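Local coordinates for protein ATP12 ATPase (Paracoccus denitrificans, PDB 2R31) that probably acts as a chaperone in the assembly of F1-ATPase, at residues R11-V16 with E55-V60; W7-F12 with Q61-P66; R35-Q40 with A78-A83; A90-D95 with A168-V173. All blocks are in the same frame, centred on the assembly; numbering follows the deposited sequence. Where two conformers were deposited one is given.

Contacts 1 and 2 lie side by side and share R11: both fix the segment after helix 5-8 to the end of helix 47-58 and the loop that follows it, and I64 of contact 2 packs on W13 and W57 of contact 1. Contact 1 is partly buried and mixes indole packing with arginine bonds to carbonyls, whereas contact 2, at the surface, relies on backbone and water. Contact 3, also at the surface, ties a turn after strand 32-33 to helix 70-82 chiefly through one carboxylate oxygen. Contact 4 is buried between helices 86-95 and 163-174, its centre about 19 Å from that of contact 3, and has no hydrogen bond across it.

Contact 1: residues R11-V16 with E55-V60; sequences RFWASV and EEWQAV
The indole of W13 fills the hollow between W57 and V60 where helix 47-58 runs out. Its six-membered ring meets that of W57 obliquely, the two planes 54° apart. W13 CH2 comes to 3.5 Å from W57 CE3 near the plane of the W57 ring, while W13 CZ2 rests 3.9 Å from V60 CB. On the pyrrole side NE1 of W13 donates to W57 O at 3.3 Å, the oxygen lying in the indole plane.

R11 roofs this indole: its CG, anti to the backbone N (chi1 -177°), is set 3.5 Å above the plane of the W13 ring, over the centre, and the extended chain carries the guanidinium to the helix end. There NH1 of R11 is shared between Q58 O (2.8 Å) and V60 O (2.9 Å), and R11 NH2 reaches Q58 OE1 at 2.8 Å, all three acceptors lying in the guanidinium plane. NE and NH2 also bond W13 O and A14 O, so the group is held from both segments. V16 CG2 abuts W57 C at 4.0 Å. An arginine laid over a tryptophan and gripping the carbonyls at a helix C-terminus thus joins helix 47-58 to the lead-in of strand 16-21.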
loop_
_atom_site.group_PDB
_atom_site.type_symbol
_atom_site.label_atom_id
_atom_site.label_comp_id
_atom_site.label_asym_id
_atom_site.label_seq_id
_atom_site.Cartn_x
_atom_site.Cartn_y
_atom_site.Cartn_z
ATOM N N ARG A 11 14.262 -25.304 -3.031
ATOM C CA ARG A 11 14.946 -24.656 -4.137
ATOM C C ARG A 11 15.415 -25.753 -5.086
ATOM O O ARG A 11 16.510 -26.370 -4.999
ATOM C CB ARG A 11 16.117 -23.826 -3.755
ATOM C CG ARG A 11 16.752 -23.111 -4.886
ATOM C CD ARG A 11 18.037 -22.462 -4.634
ATOM N NE ARG A 11 18.572 -21.790 -5.808
ATOM C CZ ARG A 11 18.968 -20.593 -5.833
ATOM N NH1 ARG A 11 18.809 -19.927 -4.665
ATOM N NH2 ARG A 11 19.435 -20.074 -6.971
ATOM N N PHE A 12 14.582 -26.007 -6.067
ATOM C CA PHE A 12 14.881 -27.048 -7.063
ATOM C C PHE A 12 15.575 -26.481 -8.274
ATOM O O PHE A 12 15.784 -27.227 -9.240
ATOM C CB PHE A 12 13.598 -27.828 -7.444
ATOM C CG PHE A 12 12.577 -26.951 -8.097
ATOM C CD1 PHE A 12 12.571 -26.653 -9.445
ATOM C CD2 PHE A 12 11.557 -26.381 -7.345
ATOM C CE1 PHE A 12 11.588 -25.846 -9.975
ATOM C CE2 PHE A 12 10.592 -25.556 -7.892
ATOM C CZ PHE A 12 10.603 -25.244 -9.246
ATOM N N TRP A 13 15.873 -25.165 -8.310
ATOM C CA TRP A 13 16.522 -24.516 -9.438
ATOM C C TRP A 13 17.911 -24.088 -9.019
ATOM O O TRP A 13 18.166 -23.721 -7.890
ATOM C CB TRP A 13 15.697 -23.277 -9.910
ATOM C CG TRP A 13 15.538 -22.252 -8.831
ATOM C CD1 TRP A 13 16.324 -21.144 -8.606
ATOM C CD2 TRP A 13 14.567 -22.238 -7.798
ATOM N NE1 TRP A 13 15.880 -20.445 -7.510
ATOM C CE2 TRP A 13 14.819 -21.076 -6.983
ATOM C CE3 TRP A 13 13.464 -23.038 -7.452
ATOM C CZ2 TRP A 13 14.058 -20.785 -5.893
ATOM C CZ3 TRP A 13 12.720 -22.707 -6.334
ATOM C CH2 TRP A 13 13.024 -21.601 -5.586
ATOM N N ALA A 14 18.787 -24.024 -10.017
ATOM C CA ALA A 14 20.135 -23.549 -9.814
ATOM C C ALA A 14 20.256 -22.059 -10.081
ATOM O O ALA A 14 20.729 -21.300 -9.223
ATOM C CB ALA A 14 21.154 -24.375 -10.625
ATOM N N SER A 15 19.792 -21.632 -11.247
ATOM C CA SER A 15 20.016 -20.305 -11.759
ATOM C C SER A 15 18.734 -19.461 -11.783
ATOM O O SER A 15 17.628 -19.994 -11.881
ATOM C CB SER A 15 20.563 -20.337 -13.203
ATOM O OG SER A 15 19.578 -20.715 -14.140
ATOM N N VAL A 16 18.906 -18.146 -11.706
ATOM C CA VAL A 16 17.827 -17.174 -11.773
ATOM C C VAL A 16 18.279 -16.067 -12.749
ATOM O O VAL A 16 19.429 -15.609 -12.676
ATOM C CB VAL A 16 17.488 -16.545 -10.422
ATOM C CG1 VAL A 16 16.325 -15.611 -10.540
ATOM C CG2 VAL A 16 17.185 -17.644 -9.405
ATOM N N GLU A 55 16.136 -11.306 -7.362
ATOM C CA GLU A 55 16.920 -11.387 -6.132
ATOM C C GLU A 55 16.216 -12.201 -5.063
ATOM O O GLU A 55 16.850 -12.943 -4.286
ATOM C CB GLU A 55 17.287 -9.994 -5.611
ATOM C CG GLU A 55 18.264 -9.175 -6.417
ATOM C CD GLU A 55 18.382 -7.721 -6.037
ATOM O OE1 GLU A 55 17.488 -7.174 -5.336
ATOM O OE2 GLU A 55 19.362 -7.040 -6.442
ATOM N N GLU A 56 14.891 -12.080 -4.929
ATOM C CA GLU A 56 14.137 -12.882 -3.962
ATOM C C GLU A 56 14.295 -14.374 -4.254
ATOM O O GLU A 56 14.504 -15.184 -3.350
ATOM C CB GLU A 56 12.662 -12.514 -3.935
ATOM C CG GLU A 56 12.383 -11.106 -3.461
ATOM C CD GLU A 56 10.916 -10.758 -3.353
ATOM O OE1 GLU A 56 10.053 -11.425 -3.956
ATOM O OE2 GLU A 56 10.628 -9.743 -2.643
ATOM N N TRP A 57 14.174 -14.765 -5.503
ATOM C CA TRP A 57 14.261 -16.186 -5.873
ATOM C C TRP A 57 15.712 -16.706 -5.816
ATOM O O TRP A 57 15.916 -17.852 -5.471
ATOM C CB TRP A 57 13.619 -16.396 -7.282
ATOM C CG TRP A 57 12.114 -16.275 -7.114
ATOM C CD1 TRP A 57 11.364 -15.133 -7.128
ATOM C CD2 TRP A 57 11.198 -17.311 -6.818
ATOM N NE1 TRP A 57 10.059 -15.384 -6.899
ATOM C CE2 TRP A 57 9.916 -16.741 -6.679
ATOM C CE3 TRP A 57 11.308 -18.706 -6.631
ATOM C CZ2 TRP A 57 8.791 -17.469 -6.377
ATOM C CZ3 TRP A 57 10.204 -19.420 -6.336
ATOM C CH2 TRP A 57 8.936 -18.839 -6.214
ATOM N N GLN A 58 16.698 -15.840 -6.061
ATOM C CA GLN A 58 18.109 -16.209 -5.895
ATOM C C GLN A 58 18.451 -16.398 -4.456
ATOM O O GLN A 58 19.323 -17.209 -4.081
ATOM C CB GLN A 58 18.991 -15.117 -6.523
ATOM C CG GLN A 58 20.467 -15.367 -6.404
ATOM C CD GLN A 58 20.894 -16.724 -6.741
ATOM O OE1 GLN A 58 20.448 -17.546 -7.459
ATOM N NE2 GLN A 58 22.000 -17.112 -6.094
ATOM N N ALA A 59 17.777 -15.694 -3.541
ATOM C CA ALA A 59 18.066 -15.748 -2.123
ATOM C C ALA A 59 17.461 -16.957 -1.405
ATOM O O ALA A 59 17.725 -17.197 -0.230
ATOM C CB ALA A 59 17.558 -14.466 -1.454
ATOM N N VAL A 60 16.598 -17.734 -2.054
ATOM C CA VAL A 60 15.992 -18.888 -1.430
ATOM C C VAL A 60 17.084 -19.869 -1.061
ATOM O O VAL A 60 17.914 -20.240 -1.880
ATOM C CB VAL A 60 14.971 -19.568 -2.344
ATOM C CG1 VAL A 60 14.434 -20.850 -1.711
ATOM C CG2 VAL A 60 13.807 -18.599 -2.660
HETATM O O HOH W 1 21.625 -17.454 -10.683
#

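Contact 2: residues W7-F12 with Q61-P66; sequences WKARRF and QEVIDP
A backbone meeting of two irregular segments, A9-R11 just after helix 5-8 and Q61-I64 between helices 47-58 and 70-82, makes up this contact. Its one direct hydrogen bond runs from I64 N to A9 O, 2.9 Å long and nearly straight (168° at the hydrogen), with the donor close to the line of the carbonyl bond. The same oxygen lies 3.4 Å from I64 CG1 and also receives a CA-H...O contact from V63. A second such contact goes the other way, R10 CA to E62 O at 3.3 Å. Beside them A9 CB touches V63 CG2 at 3.8 Å, and R11 CB comes to 3.4 Å from Q61 O.

Water 2 fills in next to this pair: it accepts from R11 N and donates to E62 O at 2.8 Å, with a weak bond to Q61 O. The R10 side chain turns back to its own segment. Its NH2 bonds W7 O while lying 3.3 Å above the plane of the W7 ring, over the centre, with W7 on one face of the guanidinium and F12 CB toward the rim of the other. W7 O takes R10 N and R10 NH2 from opposite faces of its plane. I64 also packs on W13 and M69. Most of the binding across the gap thus falls to main-chain groups and one water, and the charge of R10 plays no direct part in it.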
loop_
_atom_site.group_PDB
_atom_site.type_symbol
_atom_site.label_atom_id
_atom_site.label_comp_id
_atom_site.label_asym_id
_atom_site.label_seq_id
_atom_site.Cartn_x
_atom_site.Cartn_y
_atom_site.Cartn_z
ATOM N N TRP A 7 9.528 -30.336 0.762
ATOM C CA TRP A 7 10.253 -30.830 -0.390
ATOM C C TRP A 7 9.725 -30.162 -1.647
ATOM O O TRP A 7 10.478 -29.749 -2.570
ATOM C CB TRP A 7 10.189 -32.333 -0.433
ATOM C CG TRP A 7 10.904 -33.017 -1.550
ATOM C CD1 TRP A 7 12.146 -33.561 -1.516
ATOM C CD2 TRP A 7 10.407 -33.260 -2.871
ATOM N NE1 TRP A 7 12.459 -34.111 -2.730
ATOM C CE2 TRP A 7 11.415 -33.950 -3.582
ATOM C CE3 TRP A 7 9.224 -32.970 -3.533
ATOM C CZ2 TRP A 7 11.267 -34.347 -4.903
ATOM C CZ3 TRP A 7 9.053 -33.353 -4.855
ATOM C CH2 TRP A 7 10.083 -34.037 -5.539
ATOM N N LYS A 8 8.418 -30.007 -1.744
ATOM C CA LYS A 8 7.841 -29.388 -2.917
ATOM C C LYS A 8 8.188 -27.912 -3.029
ATOM O O LYS A 8 8.266 -27.357 -4.128
ATOM C CB LYS A 8 6.319 -29.575 -2.829
ATOM C CG LYS A 8 5.928 -31.040 -3.059
ATOM C CD LYS A 8 4.417 -31.240 -2.957
ATOM C CE LYS A 8 4.048 -31.905 -1.634
ATOM N NZ LYS A 8 3.002 -32.957 -1.863
ATOM N N ALA A 9 8.387 -27.278 -1.891
ATOM C CA ALA A 9 8.761 -25.885 -1.715
ATOM C C ALA A 9 10.269 -25.732 -1.684
ATOM O O ALA A 9 10.712 -24.576 -1.344
ATOM C CB ALA A 9 8.072 -25.409 -0.469
ATOM N N ARG A 10 11.071 -26.725 -2.022
ATOM C CA ARG A 10 12.523 -26.554 -1.980
ATOM C C ARG A 10 13.005 -25.690 -3.123
ATOM O O ARG A 10 12.338 -25.459 -4.126
ATOM C CB ARG A 10 13.229 -27.890 -2.044
ATOM C CG ARG A 10 13.245 -28.523 -3.456
ATOM C CD ARG A 10 13.672 -29.998 -3.372
ATOM N NE ARG A 10 13.952 -30.521 -4.695
ATOM C CZ ARG A 10 12.949 -30.903 -5.515
ATOM N NH1 ARG A 10 13.276 -31.339 -6.746
ATOM N NH2 ARG A 10 11.656 -30.836 -5.183
ATOM N N ARG A 11 14.262 -25.304 -3.031
ATOM C CA ARG A 11 14.946 -24.656 -4.137
ATOM C C ARG A 11 15.415 -25.753 -5.086
ATOM O O ARG A 11 16.510 -26.370 -4.999
ATOM C CB ARG A 11 16.117 -23.826 -3.755
ATOM C CG ARG A 11 16.752 -23.111 -4.886
ATOM C CD ARG A 11 18.037 -22.462 -4.634
ATOM N NE ARG A 11 18.572 -21.790 -5.808
ATOM C CZ ARG A 11 18.968 -20.593 -5.833
ATOM N NH1 ARG A 11 18.809 -19.927 -4.665
ATOM N NH2 ARG A 11 19.435 -20.074 -6.971
ATOM N N PHE A 12 14.582 -26.007 -6.067
ATOM C CA PHE A 12 14.881 -27.048 -7.063
ATOM C C PHE A 12 15.575 -26.481 -8.274
ATOM O O PHE A 12 15.784 -27.227 -9.240
ATOM C CB PHE A 12 13.598 -27.828 -7.444
ATOM C CG PHE A 12 12.577 -26.951 -8.097
ATOM C CD1 PHE A 12 12.571 -26.653 -9.445
ATOM C CD2 PHE A 12 11.557 -26.381 -7.345
ATOM C CE1 PHE A 12 11.588 -25.846 -9.975
ATOM C CE2 PHE A 12 10.592 -25.556 -7.892
ATOM C CZ PHE A 12 10.603 -25.244 -9.246
ATOM N N GLN A 61 17.051 -20.307 0.184
ATOM C CA GLN A 61 18.056 -21.294 0.667
ATOM C C GLN A 61 17.463 -22.656 0.493
ATOM O O GLN A 61 17.333 -23.168 -0.625
ATOM C CB GLN A 61 18.465 -20.844 2.089
ATOM C CG GLN A 61 19.191 -19.494 2.043
ATOM C CD GLN A 61 20.525 -19.621 1.319
ATOM O OE1 GLN A 61 21.384 -20.449 1.690
ATOM N NE2 GLN A 61 20.667 -18.787 0.279
ATOM N N GLU A 62 16.957 -23.328 1.445
ATOM C CA GLU A 62 16.495 -24.694 1.367
ATOM C C GLU A 62 15.021 -24.717 1.055
ATOM O O GLU A 62 14.583 -25.693 0.452
ATOM C CB GLU A 62 16.734 -25.287 2.742
ATOM C CG GLU A 62 18.236 -25.542 2.951
ATOM C CD GLU A 62 18.716 -24.706 4.112
ATOM O OE1 GLU A 62 18.648 -25.302 5.231
ATOM O OE2 GLU A 62 19.136 -23.533 4.020
ATOM N N VAL A 63 14.266 -23.756 1.510
ATOM C CA VAL A 63 12.822 -23.753 1.301
ATOM C C VAL A 63 12.331 -22.313 1.085
ATOM O O VAL A 63 12.866 -21.369 1.653
ATOM C CB VAL A 63 12.131 -24.394 2.497
ATOM C CG1 VAL A 63 12.361 -23.506 3.734
ATOM C CG2 VAL A 63 10.636 -24.609 2.273
ATOM N N ILE A 64 11.332 -22.170 0.213
ATOM C CA ILE A 64 10.717 -20.901 -0.089
ATOM C C ILE A 64 10.060 -20.349 1.155
ATOM O O ILE A 64 9.320 -21.055 1.847
ATOM C CB ILE A 64 9.700 -21.067 -1.242
ATOM C CG1 ILE A 64 10.400 -21.415 -2.552
ATOM C CG2 ILE A 64 8.811 -19.861 -1.463
ATOM C CD1 ILE A 64 9.454 -21.900 -3.609
ATOM N N ASP A 65 10.406 -19.107 1.498
ATOM C CA ASP A 65 9.959 -18.283 2.583
ATOM C C ASP A 65 9.264 -16.985 2.133
ATOM O O ASP A 65 9.859 -15.984 1.782
ATOM C CB ASP A 65 11.052 -17.758 3.553
ATOM C CG ASP A 65 10.079 -17.469 4.705
ATOM O OD1 ASP A 65 9.459 -18.416 5.250
ATOM O OD2 ASP A 65 9.868 -16.309 4.965
ATOM N N PRO A 66 7.926 -17.002 2.153
ATOM C CA PRO A 66 7.168 -15.913 1.537
ATOM C C PRO A 66 7.415 -14.561 2.190
ATOM O O PRO A 66 7.351 -13.577 1.470
ATOM C CB PRO A 66 5.709 -16.354 1.701
ATOM C CG PRO A 66 5.798 -17.818 1.978
ATOM C CD PRO A 66 7.081 -18.070 2.735
HETATM O O HOH W 2 16.485 -26.468 -1.425
#

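Contact 3: residues R35-Q40 with A78-A83; sequences RTPGKQ and AIEKVA
T36 is the first residue of 35-40 to meet helix 70-82, and it does so tip to tip with E80. Its OG1, held between the backbone N and the carbonyl carbon (chi1 69°), donates to E80 OE2 at 2.7 Å, reaching that oxygen on the anti side and 18° out of the carboxylate plane. The other branch of T36 packs on isoleucine, CG2 lying 4.0 Å from I79 CG2. P37 follows, its CD 3.8 Å from E80 OE2, and both T36 and P37 also touch N76 one turn back on the helix.

At G38 the chain is within the type I turn T36-K39, closed by K39 N to T36 O. G38 N donates to E80 OE2 at 2.8 Å, nearly in line with the C-O bond. Q40 then comes back: its N bonds T36 OG1 at 3.0 Å, and its side chain slides past I79 in the opposite direction, with Q40 OE1 3.7 Å from I79 CG2. Water 3 links Q40 NE2 to E80 O.

A single carboxylate oxygen thus takes two neutral donors from one turn, which is consistent with an ionised E80. The T36 hydroxyl donates a hydrogen bond to E80 and accepts one from Q40 N, so the carboxylate bonds two groups of the turn directly and the first of them is in turn held by the backbone of Q40.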
loop_
_atom_site.group_PDB
_atom_site.type_symbol
_atom_site.label_atom_id
_atom_site.label_comp_id
_atom_site.label_asym_id
_atom_site.label_seq_id
_atom_site.Cartn_x
_atom_site.Cartn_y
_atom_site.Cartn_z
ATOM N N ARG A 35 5.649 -18.531 -12.770
ATOM C CA ARG A 35 4.213 -18.281 -12.855
ATOM C C ARG A 35 3.687 -17.892 -11.495
ATOM O O ARG A 35 4.357 -18.045 -10.470
ATOM C CB ARG A 35 3.452 -19.506 -13.385
ATOM C CG ARG A 35 3.738 -19.767 -14.840
ATOM C CD ARG A 35 3.049 -20.877 -15.520
ATOM N NE ARG A 35 3.240 -20.984 -16.960
ATOM C CZ ARG A 35 2.392 -20.561 -17.901
ATOM N NH1 ARG A 35 1.239 -19.953 -17.598
ATOM N NH2 ARG A 35 2.721 -20.744 -19.182
ATOM N N THR A 36 2.467 -17.336 -11.494
ATOM C CA THR A 36 1.808 -17.082 -10.221
ATOM C C THR A 36 1.338 -18.392 -9.602
ATOM O O THR A 36 1.323 -19.435 -10.230
ATOM C CB THR A 36 0.652 -16.098 -10.387
ATOM O OG1 THR A 36 -0.386 -16.746 -11.129
ATOM C CG2 THR A 36 1.077 -14.815 -11.114
ATOM N N PRO A 37 0.916 -18.373 -8.342
ATOM C CA PRO A 37 0.430 -19.612 -7.717
ATOM C C PRO A 37 -0.751 -20.239 -8.435
ATOM O O PRO A 37 -0.831 -21.485 -8.400
ATOM C CB PRO A 37 0.063 -19.161 -6.301
ATOM C CG PRO A 37 0.982 -17.989 -6.037
ATOM C CD PRO A 37 0.997 -17.275 -7.367
ATOM N N GLY A 38 -1.598 -19.454 -9.070
ATOM C CA GLY A 38 -2.691 -19.893 -9.925
ATOM C C GLY A 38 -2.249 -20.216 -11.340
ATOM O O GLY A 38 -3.122 -20.432 -12.206
ATOM N N LYS A 39 -0.943 -20.247 -11.583
ATOM C CA LYS A 39 -0.377 -20.669 -12.864
ATOM C C LYS A 39 -0.564 -19.650 -13.981
ATOM O O LYS A 39 -0.464 -19.953 -15.161
ATOM C CB LYS A 39 -0.931 -22.056 -13.242
ATOM C CG LYS A 39 -0.355 -23.110 -12.326
ATOM C CD LYS A 39 -0.554 -24.441 -13.007
ATOM C CE LYS A 39 -1.518 -25.320 -12.226
ATOM N NZ LYS A 39 -1.218 -25.418 -10.761
ATOM N N GLN A 40 -0.809 -18.389 -13.658
ATOM C CA GLN A 40 -0.891 -17.309 -14.627
ATOM C C GLN A 40 0.526 -16.846 -14.954
ATOM O O GLN A 40 1.410 -16.952 -14.093
ATOM C CB GLN A 40 -1.726 -16.142 -14.130
ATOM C CG GLN A 40 -3.154 -16.619 -13.916
ATOM C CD GLN A 40 -4.063 -15.561 -13.337
ATOM O OE1 GLN A 40 -3.893 -14.390 -13.627
ATOM N NE2 GLN A 40 -4.999 -16.035 -12.540
ATOM N N ALA A 78 -1.076 -8.324 -7.958
ATOM C CA ALA A 78 -1.327 -7.456 -9.105
ATOM C C ALA A 78 -1.917 -8.257 -10.257
ATOM O O ALA A 78 -2.878 -7.859 -10.918
ATOM C CB ALA A 78 -0.049 -6.758 -9.550
ATOM N N ILE A 79 -1.315 -9.400 -10.567
ATOM C CA ILE A 79 -1.703 -10.191 -11.725
ATOM C C ILE A 79 -3.002 -10.925 -11.472
ATOM O O ILE A 79 -3.898 -10.935 -12.359
ATOM C CB ILE A 79 -0.550 -11.147 -12.110
ATOM C CG1 ILE A 79 0.655 -10.359 -12.587
ATOM C CG2 ILE A 79 -1.014 -12.168 -13.181
ATOM C CD1 ILE A 79 1.978 -11.088 -12.522
ATOM N N GLU A 80 -3.170 -11.568 -10.321
ATOM C CA GLU A 80 -4.303 -12.437 -10.072
ATOM C C GLU A 80 -5.549 -11.687 -9.590
ATOM O O GLU A 80 -6.671 -12.168 -9.855
ATOM C CB GLU A 80 -3.993 -13.498 -9.022
ATOM C CG GLU A 80 -2.907 -14.462 -9.518
ATOM C CD GLU A 80 -2.783 -15.698 -8.726
ATOM O OE1 GLU A 80 -3.284 -15.796 -7.579
ATOM O OE2 GLU A 80 -2.243 -16.722 -9.191
ATOM N N LYS A 81 -5.384 -10.582 -8.883
ATOM C CA LYS A 81 -6.461 -9.872 -8.192
ATOM C C LYS A 81 -6.700 -8.478 -8.720
ATOM O O LYS A 81 -7.806 -8.139 -9.095
ATOM C CB LYS A 81 -6.220 -9.894 -6.686
ATOM C CG LYS A 81 -6.084 -11.262 -6.067
ATOM C CD LYS A 81 -5.584 -11.550 -4.696
ATOM C CE LYS A 81 -4.420 -10.794 -4.145
ATOM N NZ LYS A 81 -4.284 -10.684 -2.682
ATOM N N VAL A 82 -5.686 -7.633 -8.740
ATOM C CA VAL A 82 -5.932 -6.218 -9.003
ATOM C C VAL A 82 -6.097 -5.901 -10.472
ATOM O O VAL A 82 -7.106 -5.286 -10.845
ATOM C CB VAL A 82 -4.845 -5.326 -8.372
ATOM C CG1 VAL A 82 -5.095 -3.887 -8.718
ATOM C CG2 VAL A 82 -4.769 -5.588 -6.870
ATOM N N ALA A 83 -5.207 -6.346 -11.335
ATOM C CA ALA A 83 -5.374 -6.063 -12.746
ATOM C C ALA A 83 -6.697 -6.617 -13.296
ATOM O O ALA A 83 -7.403 -5.860 -13.992
ATOM C CB ALA A 83 -4.190 -6.570 -13.612
HETATM O O HOH W 3 -7.086 -14.517 -11.247
#

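Contact 4: residues A90-D95 with A168-V173; sequences AAMLGD and ALHDLV
H170, whose ring meets M92 and L93, donates from ND1 to D171 OD1, a 2.9 Å bond within helix 163-174. The oxygen lies in the imidazole plane and is met on its anti side, which ties down one edge of the ring. Towards the NE2 and CD2 atoms comes M92, its chain bent at chi2 and chi3, with CE 3.7 Å from H170 NE2; the two side chains cross at about a right angle.

L93 carries most of the contact. Its CD1 lies 3.8 Å from H170 CA and 4.4 Å from L169 CD2, while CD2 of L93 reaches V173 CB at 4.0 Å. No hydrogen bond crosses between the helices, whose segment axes come within 10.4 Å at an angle of 31°. L93 also touches L166 and T174, and L169, L172 and V173 pack against helix 179-186. Side chains of A168, D171 and L172 touch helix 214-236, and D95 forms a salt bridge to R155 of helix 148-159, placing this pair within the helical bundle.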
loop_
_atom_site.group_PDB
_atom_site.type_symbol
_atom_site.label_atom_id
_atom_site.label_comp_id
_atom_site.label_asym_id
_atom_site.label_seq_id
_atom_site.Cartn_x
_atom_site.Cartn_y
_atom_site.Cartn_z
ATOM N N ALA A 90 -10.164 0.179 -8.134
ATOM C CA ALA A 90 -9.963 1.624 -8.212
ATOM C C ALA A 90 -11.125 2.382 -7.571
ATOM O O ALA A 90 -10.920 3.384 -6.859
ATOM C CB ALA A 90 -9.760 2.059 -9.648
ATOM N N ALA A 91 -12.358 1.947 -7.818
ATOM C CA ALA A 91 -13.522 2.636 -7.235
ATOM C C ALA A 91 -13.505 2.484 -5.719
ATOM O O ALA A 91 -13.774 3.430 -4.973
ATOM C CB ALA A 91 -14.779 2.079 -7.824
ATOM N N MET A 92 -13.173 1.276 -5.237
ATOM C CA MET A 92 -13.150 1.018 -3.811
ATOM C C MET A 92 -12.115 1.891 -3.103
ATOM O O MET A 92 -12.382 2.473 -2.035
ATOM C CB MET A 92 -12.880 -0.493 -3.610
ATOM C CG MET A 92 -12.793 -0.942 -2.165
ATOM S SD MET A 92 -11.226 -0.689 -1.368
ATOM C CE MET A 92 -10.237 -1.865 -2.234
ATOM N N LEU A 93 -10.914 1.989 -3.678
ATOM C CA LEU A 93 -9.878 2.809 -3.046
ATOM C C LEU A 93 -10.260 4.278 -3.137
ATOM O O LEU A 93 -10.091 5.059 -2.169
ATOM C CB LEU A 93 -8.523 2.522 -3.647
ATOM C CG LEU A 93 -7.951 1.150 -3.356
ATOM C CD1 LEU A 93 -6.684 0.916 -4.159
ATOM C CD2 LEU A 93 -7.708 0.948 -1.859
ATOM N N GLY A 94 -10.779 4.714 -4.283
ATOM C CA GLY A 94 -11.187 6.096 -4.436
ATOM C C GLY A 94 -12.280 6.466 -3.430
ATOM O O GLY A 94 -12.363 7.634 -2.986
ATOM N N ASP A 95 -13.150 5.529 -3.083
ATOM C CA ASP A 95 -14.220 5.762 -2.138
ATOM C C ASP A 95 -13.728 6.051 -0.722
ATOM O O ASP A 95 -14.482 6.638 0.071
ATOM C CB ASP A 95 -15.158 4.603 -2.067
ATOM C CG ASP A 95 -16.084 4.474 -3.189
ATOM O OD1 ASP A 95 -16.245 5.442 -4.005
ATOM O OD2 ASP A 95 -16.667 3.357 -3.289
ATOM N N ALA A 168 0.162 -1.309 -5.416
ATOM C CA ALA A 168 0.995 -0.688 -4.387
ATOM C C ALA A 168 0.165 0.264 -3.497
ATOM O O ALA A 168 0.309 0.298 -2.281
ATOM C CB ALA A 168 2.135 0.085 -5.005
ATOM N N LEU A 169 -0.702 1.078 -4.124
ATOM C CA LEU A 169 -1.523 2.023 -3.368
ATOM C C LEU A 169 -2.381 1.315 -2.342
ATOM O O LEU A 169 -2.652 1.849 -1.257
ATOM C CB LEU A 169 -2.380 2.863 -4.322
ATOM C CG LEU A 169 -3.294 3.862 -3.645
ATOM C CD1 LEU A 169 -2.502 4.941 -2.908
ATOM C CD2 LEU A 169 -4.261 4.504 -4.630
ATOM N N HIS A 170 -2.902 0.140 -2.695
ATOM C CA HIS A 170 -3.936 -0.511 -1.913
ATOM C C HIS A 170 -3.676 -0.466 -0.416
ATOM O O HIS A 170 -4.512 0.091 0.331
ATOM C CB HIS A 170 -4.121 -1.950 -2.441
ATOM C CG HIS A 170 -5.239 -2.683 -1.793
ATOM N ND1 HIS A 170 -5.133 -3.222 -0.536
ATOM C CD2 HIS A 170 -6.482 -2.952 -2.177
ATOM C CE1 HIS A 170 -6.334 -3.802 -0.242
ATOM N NE2 HIS A 170 -7.193 -3.666 -1.232
ATOM N N ASP A 171 -2.610 -1.080 0.054
ATOM C CA ASP A 171 -2.394 -1.160 1.520
ATOM C C ASP A 171 -2.011 0.177 2.129
ATOM O O ASP A 171 -2.227 0.422 3.315
ATOM C CB ASP A 171 -1.352 -2.212 1.857
ATOM C CG ASP A 171 -1.796 -3.629 1.641
ATOM O OD1 ASP A 171 -2.957 -3.877 1.253
ATOM O OD2 ASP A 171 -0.925 -4.496 1.900
ATOM N N LEU A 172 -1.411 1.073 1.325
ATOM C CA LEU A 172 -1.119 2.431 1.775
ATOM C C LEU A 172 -2.385 3.218 2.088
ATOM O O LEU A 172 -2.324 4.193 2.840
ATOM C CB LEU A 172 -0.244 3.152 0.740
ATOM C CG LEU A 172 1.143 2.578 0.575
ATOM C CD1 LEU A 172 1.802 3.172 -0.685
ATOM C CD2 LEU A 172 2.020 2.751 1.783
ATOM N N VAL A 173 -3.522 2.800 1.537
ATOM C CA VAL A 173 -4.822 3.355 1.844
ATOM C C VAL A 173 -5.524 2.563 2.940
ATOM O O VAL A 173 -5.991 3.098 3.927
ATOM C CB VAL A 173 -5.726 3.420 0.583
ATOM C CG1 VAL A 173 -7.145 3.835 0.911
ATOM C CG2 VAL A 173 -5.088 4.363 -0.438
#